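Local coordinates for 3-oxoacyl-(Acyl-carrier protein) synthase (Burkholderia xenovorans, PDB 4EFI) that probably catalyses the condensation of an acyl group with a malonyl unit carried on acyl-carrier protein, as 3-oxoacyl-ACP synthases of the thiolase superfamily do, at residues E75-G80 with G177-L182; L81-D86 with A147-L152. All coordinates share one frame; numbering follows the deposited sequence.

Contact 1: residues E75-G80 with G177-L182; sequences EKLLAG and GTMTAL
L77 of helix 66-81 faces M179 of strand 176-184 with their CA atoms 7.1 Å apart, where the 75-80 and 177-182 axes approach to 8.6 Å at 30°, so helix and strand run nearly the same way. A single side chain carries the helical half of the contact. L77 has CG anti to its own N (chi1 174°), which sends the branch down onto the strand, and CD2 is the atom that touches. It meets CG of M179 at 3.5 Å, the M179 O at 3.6 Å and the CB of A181 at 3.9 Å. The methyl therefore sits over the backbone of T180, between the two side chains that flank it on this face, while the CB of T180 points away and its OG1 bonds to the Y131 hydroxyl. M179 crosses L77 at about a right angle. CB and CG make the approach to L77; the bends at chi2 (75°) and chi3 carry the thioether away toward L151 and A153 of strand 149-156. V23 and L151, from the strands on the two sides of 176-184, also touch L77. All four touching residues are buried. The side chains meet carbon to carbon, and the L77 methyl also rests on the M179 carbonyl oxygen: close apolar packing holds the helix against the sheet, while backbone hydrogen bonds join the strand to its neighbours, M179 with V23 and T180 with L152.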
ATOM      1  N   GLU A  75      -0.629  -5.038 -17.353  1.00 13.04           N
ATOM      2  CA  GLU A  75      -1.161  -5.468 -18.648  1.00 13.56           C
ATOM      3  C   GLU A  75      -2.632  -5.180 -18.758  1.00 12.47           C
ATOM      4  O   GLU A  75      -3.108  -4.680 -19.788  1.00 13.43           O
ATOM      5  CB  GLU A  75      -0.887  -6.960 -18.855  1.00 14.05           C
ATOM      6  CG  GLU A  75       0.611  -7.220 -19.076  1.00 18.67           C
ATOM      7  CD  GLU A  75       1.029  -8.677 -19.038  1.00 27.67           C
ATOM      8  OE1 GLU A  75       0.404  -9.487 -18.327  1.00 27.02           O
ATOM      9  OE2 GLU A  75       2.030  -8.985 -19.719  1.00 34.94           O
ATOM     10  N   LYS A  76      -3.384  -5.492 -17.716  1.00 12.97           N
ATOM     11  CA  LYS A  76      -4.815  -5.257 -17.723  1.00 14.01           C
ATOM     12  C   LYS A  76      -5.122  -3.758 -17.754  1.00 12.13           C
ATOM     13  O   LYS A  76      -6.022  -3.312 -18.473  1.00 13.76           O
ATOM     14  CB  LYS A  76      -5.447  -5.933 -16.494  1.00 15.09           C
ATOM     15  CG  LYS A  76      -6.929  -5.756 -16.335  1.00 15.52           C
ATOM     16  CD  LYS A  76      -7.705  -6.530 -17.370  1.00 19.41           C
ATOM     17  CE  LYS A  76      -9.194  -6.477 -17.073  1.00 24.76           C
ATOM     18  NZ  LYS A  76      -9.940  -7.440 -17.942  1.00 28.90           N
ATOM     19  N   LEU A  77      -4.372  -2.982 -16.983  1.00 11.97           N
ATOM     20  CA  LEU A  77      -4.557  -1.541 -16.938  1.00 13.09           C
ATOM     21  C   LEU A  77      -4.290  -0.882 -18.294  1.00 12.86           C
ATOM     22  O   LEU A  77      -5.091  -0.082 -18.786  1.00 13.72           O
ATOM     23  CB  LEU A  77      -3.623  -0.955 -15.889  1.00 12.93           C
ATOM     24  CG  LEU A  77      -3.546   0.569 -15.759  1.00 13.16           C
ATOM     25  CD1 LEU A  77      -4.835   1.171 -15.238  1.00 13.70           C
ATOM     26  CD2 LEU A  77      -2.380   0.963 -14.845  1.00 13.06           C
ATOM     27  N   LEU A  78      -3.154  -1.215 -18.896  1.00 12.90           N
ATOM     28  CA  LEU A  78      -2.797  -0.636 -20.183  1.00 13.82           C
ATOM     29  C   LEU A  78      -3.805  -1.022 -21.259  1.00 14.67           C
ATOM     30  O   LEU A  78      -4.159  -0.201 -22.116  1.00 14.63           O
ATOM     31  CB  LEU A  78      -1.388  -1.051 -20.614  1.00 12.81           C
ATOM     32  CG  LEU A  78      -0.255  -0.476 -19.761  1.00 13.54           C
ATOM     33  CD1 LEU A  78       1.049  -1.160 -20.073  1.00 14.97           C
ATOM     34  CD2 LEU A  78      -0.130   1.036 -19.920  1.00 14.73           C
ATOM     35  N   ALA A  79      -4.249  -2.275 -21.259  1.00 14.01           N
ATOM     36  CA  ALA A  79      -5.245  -2.712 -22.232  1.00 13.84           C
ATOM     37  C   ALA A  79      -6.537  -1.958 -22.041  1.00 14.56           C
ATOM     38  O   ALA A  79      -7.167  -1.566 -23.011  1.00 16.14           O
ATOM     39  CB  ALA A  79      -5.481  -4.204 -22.106  1.00 15.90           C
ATOM     40  N   GLY A  80      -6.978  -1.792 -20.805  1.00 14.46           N
ATOM     41  CA  GLY A  80      -8.199  -1.055 -20.536  1.00 14.34           C
ATOM     42  C   GLY A  80      -8.139   0.396 -20.961  1.00 14.67           C
ATOM     43  O   GLY A  80      -9.090   0.934 -21.519  1.00 17.11           O
ATOM     44  N   GLY A 177      -0.568  -7.145  -5.739  1.00 12.49           N
ATOM     45  CA  GLY A 177       0.207  -6.224  -6.549  1.00 12.14           C
ATOM     46  C   GLY A 177      -0.740  -5.314  -7.308  1.00 12.25           C
ATOM     47  O   GLY A 177      -1.840  -5.726  -7.655  1.00 15.97           O
ATOM     48  N   THR A 178      -0.327  -4.076  -7.561  1.00 11.31           N
ATOM     49  CA  THR A 178      -1.218  -3.110  -8.206  1.00 11.14           C
ATOM     50  C   THR A 178      -0.450  -2.254  -9.185  1.00 11.10           C
ATOM     51  O   THR A 178       0.774  -2.087  -9.093  1.00 11.56           O
ATOM     52  CB  THR A 178      -1.901  -2.195  -7.173  1.00 10.79           C
ATOM     53  OG1 THR A 178      -0.961  -1.253  -6.634  1.00 11.52           O
ATOM     54  CG2 THR A 178      -2.527  -2.995  -6.049  1.00 12.36           C
ATOM     55  N   MET A 179      -1.181  -1.728 -10.163  1.00 11.00           N
ATOM     56  CA  MET A 179      -0.649  -0.737 -11.080  1.00 10.91           C
ATOM     57  C   MET A 179      -1.618   0.432 -11.156  1.00 11.11           C
ATOM     58  O   MET A 179      -2.801   0.223 -11.398  1.00 12.24           O
ATOM     59  CB  MET A 179      -0.385  -1.338 -12.476  1.00 12.49           C
ATOM     60  CG  MET A 179       0.489  -0.435 -13.350  1.00 11.73           C
ATOM     61  SD  MET A 179       2.241  -0.482 -12.855  1.00 12.02           S
ATOM     62  CE  MET A 179       2.776  -1.947 -13.713  1.00 12.83           C
ATOM     63  N   THR A 180      -1.093   1.639 -10.972  1.00 10.56           N
ATOM     64  CA  THR A 180      -1.841   2.889 -11.060  1.00 12.28           C
ATOM     65  C   THR A 180      -1.270   3.711 -12.197  1.00 11.89           C
ATOM     66  O   THR A 180      -0.039   3.848 -12.321  1.00 12.21           O
ATOM     67  CB  THR A 180      -1.718   3.702  -9.747  1.00 12.43           C
ATOM     68  OG1 THR A 180      -2.294   2.954  -8.670  1.00 12.02           O
ATOM     69  CG2 THR A 180      -2.443   5.057  -9.841  1.00 13.15           C
ATOM     70  N   ALA A 181      -2.145   4.245 -13.043  1.00 11.49           N
ATOM     71  CA  ALA A 181      -1.753   5.108 -14.163  1.00 12.45           C
ATOM     72  C   ALA A 181      -1.977   6.543 -13.759  1.00 11.88           C
ATOM     73  O   ALA A 181      -3.042   6.885 -13.250  1.00 12.56           O
ATOM     74  CB  ALA A 181      -2.612   4.808 -15.390  1.00 13.28           C
ATOM     75  N   LEU A 182      -0.985   7.382 -14.022  1.00 11.88           N
ATOM     76  CA  LEU A 182      -1.090   8.821 -13.844  1.00 12.25           C
ATOM     77  C   LEU A 182      -0.888   9.497 -15.186  1.00 12.83           C
ATOM     78  O   LEU A 182      -0.066   9.068 -15.976  1.00 12.73           O
ATOM     79  CB  LEU A 182      -0.020   9.356 -12.891  1.00 12.02           C
ATOM     80  CG  LEU A 182       0.088   8.717 -11.530  1.00 11.29           C
ATOM     81  CD1 LEU A 182       1.230   9.395 -10.784  1.00 13.96           C
ATOM     82  CD2 LEU A 182      -1.215   8.843 -10.739  1.00 13.39           C
TER

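Contact 2: residues L81-D86 with A147-L152; sequences LGWQAD and AKRVLL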
ATOM      1  N   LEU A  81      -7.046   1.058 -20.649  1.00 14.89           N
ATOM      2  CA  LEU A  81      -6.859   2.453 -21.014  1.00 14.63           C
ATOM      3  C   LEU A  81      -6.613   2.638 -22.500  1.00 15.88           C
ATOM      4  O   LEU A  81      -6.850   3.720 -23.025  1.00 17.79           O
ATOM      5  CB  LEU A  81      -5.673   3.051 -20.254  1.00 16.11           C
ATOM      6  CG  LEU A  81      -5.940   3.261 -18.770  1.00 17.07           C
ATOM      7  CD1 LEU A  81      -4.655   3.654 -18.048  1.00 15.60           C
ATOM      8  CD2 LEU A  81      -7.015   4.299 -18.523  1.00 20.22           C
ATOM      9  N   GLY A  82      -6.090   1.606 -23.160  1.00 15.60           N
ATOM     10  CA  GLY A  82      -5.670   1.730 -24.548  1.00 15.87           C
ATOM     11  C   GLY A  82      -4.400   2.532 -24.701  1.00 15.89           C
ATOM     12  O   GLY A  82      -4.161   3.126 -25.762  1.00 17.23           O
ATOM     13  N   TRP A  83      -3.558   2.534 -23.672  1.00 14.98           N
ATOM     14  CA  TRP A  83      -2.280   3.223 -23.738  1.00 14.88           C
ATOM     15  C   TRP A  83      -1.244   2.335 -24.423  1.00 15.49           C
ATOM     16  O   TRP A  83      -1.015   1.198 -23.985  1.00 17.47           O
ATOM     17  CB  TRP A  83      -1.802   3.547 -22.328  1.00 15.34           C
ATOM     18  CG  TRP A  83      -2.477   4.717 -21.687  1.00 15.16           C
ATOM     19  CD1 TRP A  83      -3.546   5.400 -22.145  1.00 15.07           C
ATOM     20  CD2 TRP A  83      -2.096   5.340 -20.454  1.00 13.86           C
ATOM     21  NE1 TRP A  83      -3.869   6.422 -21.283  1.00 15.27           N
ATOM     22  CE2 TRP A  83      -2.987   6.400 -20.231  1.00 13.88           C
ATOM     23  CE3 TRP A  83      -1.088   5.098 -19.519  1.00 14.55           C
ATOM     24  CZ2 TRP A  83      -2.899   7.233 -19.105  1.00 15.72           C
ATOM     25  CZ3 TRP A  83      -0.998   5.938 -18.406  1.00 13.46           C
ATOM     26  CH2 TRP A  83      -1.890   6.987 -18.216  1.00 14.18           C
ATOM     27  N   GLN A  84      -0.570   2.864 -25.432  1.00 14.06           N
ATOM     28  CA  GLN A  84       0.491   2.124 -26.096  1.00 14.34           C
ATOM     29  C   GLN A  84       1.741   2.102 -25.235  1.00 15.21           C
ATOM     30  O   GLN A  84       2.054   3.078 -24.538  1.00 15.42           O
ATOM     31  CB  GLN A  84       0.803   2.729 -27.462  1.00 14.72           C
ATOM     32  CG  GLN A  84      -0.418   2.876 -28.381  1.00 14.31           C
ATOM     33  CD  GLN A  84      -1.160   1.585 -28.502  1.00 17.41           C
ATOM     34  OE1 GLN A  84      -0.572   0.551 -28.834  1.00 20.57           O
ATOM     35  NE2 GLN A  84      -2.448   1.608 -28.209  1.00 17.93           N
ATOM     36  N   ALA A  85       2.483   1.013 -25.295  1.00 15.92           N
ATOM     37  CA  ALA A  85       3.682   0.869 -24.459  1.00 14.10           C
ATOM     38  C   ALA A  85       4.690   1.992 -24.694  1.00 16.23           C
ATOM     39  O   ALA A  85       5.374   2.429 -23.770  1.00 15.93           O
ATOM     40  CB  ALA A  85       4.314  -0.484 -24.740  1.00 17.71           C
ATOM     41  N   ASP A  86       4.792   2.488 -25.913  1.00 16.71           N
ATOM     42  CA  ASP A  86       5.762   3.512 -26.242  1.00 15.98           C
ATOM     43  C   ASP A  86       5.453   4.873 -25.629  1.00 16.67           C
ATOM     44  O   ASP A  86       6.268   5.788 -25.711  1.00 18.83           O
ATOM     45  CB  ASP A  86       5.962   3.648 -27.764  1.00 20.34           C
ATOM     46  CG  ASP A  86       4.695   4.025 -28.519  1.00 24.26           C
ATOM     47  OD1 ASP A  86       3.666   4.386 -27.917  1.00 25.65           O
ATOM     48  OD2 ASP A  86       4.746   3.967 -29.771  1.00 33.02           O
ATOM     49  N   ALA A 147       7.550  13.887 -17.337  1.00 15.18           N
ATOM     50  CA  ALA A 147       6.682  12.807 -17.812  1.00 14.69           C
ATOM     51  C   ALA A 147       5.307  13.326 -18.170  1.00 15.12           C
ATOM     52  O   ALA A 147       4.876  14.345 -17.653  1.00 15.88           O
ATOM     53  CB  ALA A 147       6.532  11.783 -16.722  1.00 14.38           C
ATOM     54  N   LYS A 148       4.607  12.600 -19.040  1.00 13.28           N
ATOM     55  CA  LYS A 148       3.187  12.823 -19.307  1.00 14.06           C
ATOM     56  C   LYS A 148       2.354  11.640 -18.814  1.00 13.83           C
ATOM     57  O   LYS A 148       1.189  11.816 -18.450  1.00 13.82           O
ATOM     58  CB  LYS A 148       2.910  13.028 -20.804  1.00 17.84           C
ATOM     59  N   ARG A 149       2.933  10.441 -18.838  1.00 12.75           N
ATOM     60  CA  ARG A 149       2.272   9.222 -18.367  1.00 12.57           C
ATOM     61  C   ARG A 149       3.242   8.450 -17.483  1.00 11.61           C
ATOM     62  O   ARG A 149       4.371   8.181 -17.865  1.00 12.26           O
ATOM     63  CB  ARG A 149       1.797   8.344 -19.540  1.00 12.78           C
ATOM     64  CG  ARG A 149       0.658   8.933 -20.290  1.00 12.24           C
ATOM     65  CD  ARG A 149       0.209   8.031 -21.431  1.00 14.10           C
ATOM     66  NE  ARG A 149      -0.990   8.555 -22.080  1.00 14.68           N
ATOM     67  CZ  ARG A 149      -1.493   8.111 -23.223  1.00 16.17           C
ATOM     68  NH1 ARG A 149      -0.895   7.133 -23.865  1.00 16.71           N
ATOM     69  NH2 ARG A 149      -2.595   8.660 -23.713  1.00 17.83           N
ATOM     70  N   VAL A 150       2.768   8.085 -16.294  1.00 11.80           N
ATOM     71  CA  VAL A 150       3.555   7.411 -15.264  1.00 10.76           C
ATOM     72  C   VAL A 150       2.784   6.186 -14.792  1.00 12.64           C
ATOM     73  O   VAL A 150       1.568   6.264 -14.575  1.00 12.06           O
ATOM     74  CB  VAL A 150       3.854   8.337 -14.063  1.00 12.21           C
ATOM     75  CG1 VAL A 150       4.584   7.588 -12.949  1.00 12.49           C
ATOM     76  CG2 VAL A 150       4.672   9.547 -14.521  1.00 13.13           C
ATOM     77  N   LEU A 151       3.488   5.067 -14.649  1.00 11.16           N
ATOM     78  CA  LEU A 151       2.947   3.862 -14.022  1.00 11.25           C
ATOM     79  C   LEU A 151       3.563   3.673 -12.640  1.00 10.59           C
ATOM     80  O   LEU A 151       4.782   3.723 -12.471  1.00 12.37           O
ATOM     81  CB  LEU A 151       3.240   2.622 -14.877  1.00 11.78           C
ATOM     82  CG  LEU A 151       2.556   2.618 -16.248  1.00 11.24           C
ATOM     83  CD1 LEU A 151       2.904   1.326 -16.970  1.00 13.67           C
ATOM     84  CD2 LEU A 151       1.052   2.739 -16.106  1.00 14.07           C
ATOM     85  N   LEU A 152       2.687   3.464 -11.649  1.00 10.60           N
ATOM     86  CA  LEU A 152       3.099   3.155 -10.300  1.00 10.97           C
ATOM     87  C   LEU A 152       2.773   1.711 -10.017  1.00 10.54           C
ATOM     88  O   LEU A 152       1.597   1.337  -9.912  1.00 11.06           O
ATOM     89  CB  LEU A 152       2.393   4.043  -9.272  1.00 11.99           C
ATOM     90  CG  LEU A 152       2.425   5.544  -9.506  1.00 12.20           C
ATOM     91  CD1 LEU A 152       1.543   6.219  -8.471  1.00 13.77           C
ATOM     92  CD2 LEU A 152       3.836   6.078  -9.473  1.00 13.83           C
TER
HETATM   93  O   HOH W   1      -1.158   5.584 -26.359  1.00 16.31           O
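The guanidinium of R149 lies flat on the indole of W83, their centres 3.5 Å apart and their planes 4° from parallel. Along 147-152, K148 leads in, its N bonded to the D89 carboxylate, which also takes the N of R149. R149 then does most of the work. Its chain is extended from CG to NE and runs over the indole face: CD stands 3.6 Å from the six-membered ring centroid, a CH-pi contact, and CZ stands 3.5 Å from that of the five-membered ring, 12° off the normal, a cation-pi contact. Polar partners take the nitrogens of the flat group. E183 forms a salt bridge with NE, the S87 hydroxyl bonds to NH1, and a water in the guanidinium plane joins NH1 to the N of Q84, 2.9 Å from each. These partners, with the stack, probably restrict the rotation of the group, and E183 would be expected to offset its positive charge. V150 turns away, toward I142 of helix 130-143. L151 follows with a looser apolar contact, CD2 to CZ3 of W83 at 4.4 Å, approaching the ring obliquely. The indole's opposite face is covered by CD1 of L81, 3.8 Å above the ring plane, which leaves W83 sandwiched between leucine and arginine. Just before the tryptophan, G82 has positive phi (73°), and the bonds W83 N to L78 O and G82 N to A79 O identify a Schellman motif ending helix 66-81, whose outgoing loop is here pinned to the start of a sheet strand by an arginine-tryptophan cation-pi stack.

How the contacts relate
The two contacts lie about 9 Å apart, centre to centre, on the same side of the chain's centre. Segments 75-80 and 81-86 are consecutive, helix 66-81 and then the loop that leaves it, while 147-152 precedes 177-182, so contact 2 is nested inside the chain loop closed by contact 1. Strands 149-156 and 176-184 are antiparallel neighbours in the six-stranded mixed sheet, and probable hydrogen bonds join them directly, T180 O to L152 N and L182 N to V150 O, both 2.8 Å. A181 CB also packs on L81 CD1 at 3.5 Å. Together the contacts pack the end of helix 66-81, through L77, and its exit loop, through W83, against one sheet of this thiolase-like fold.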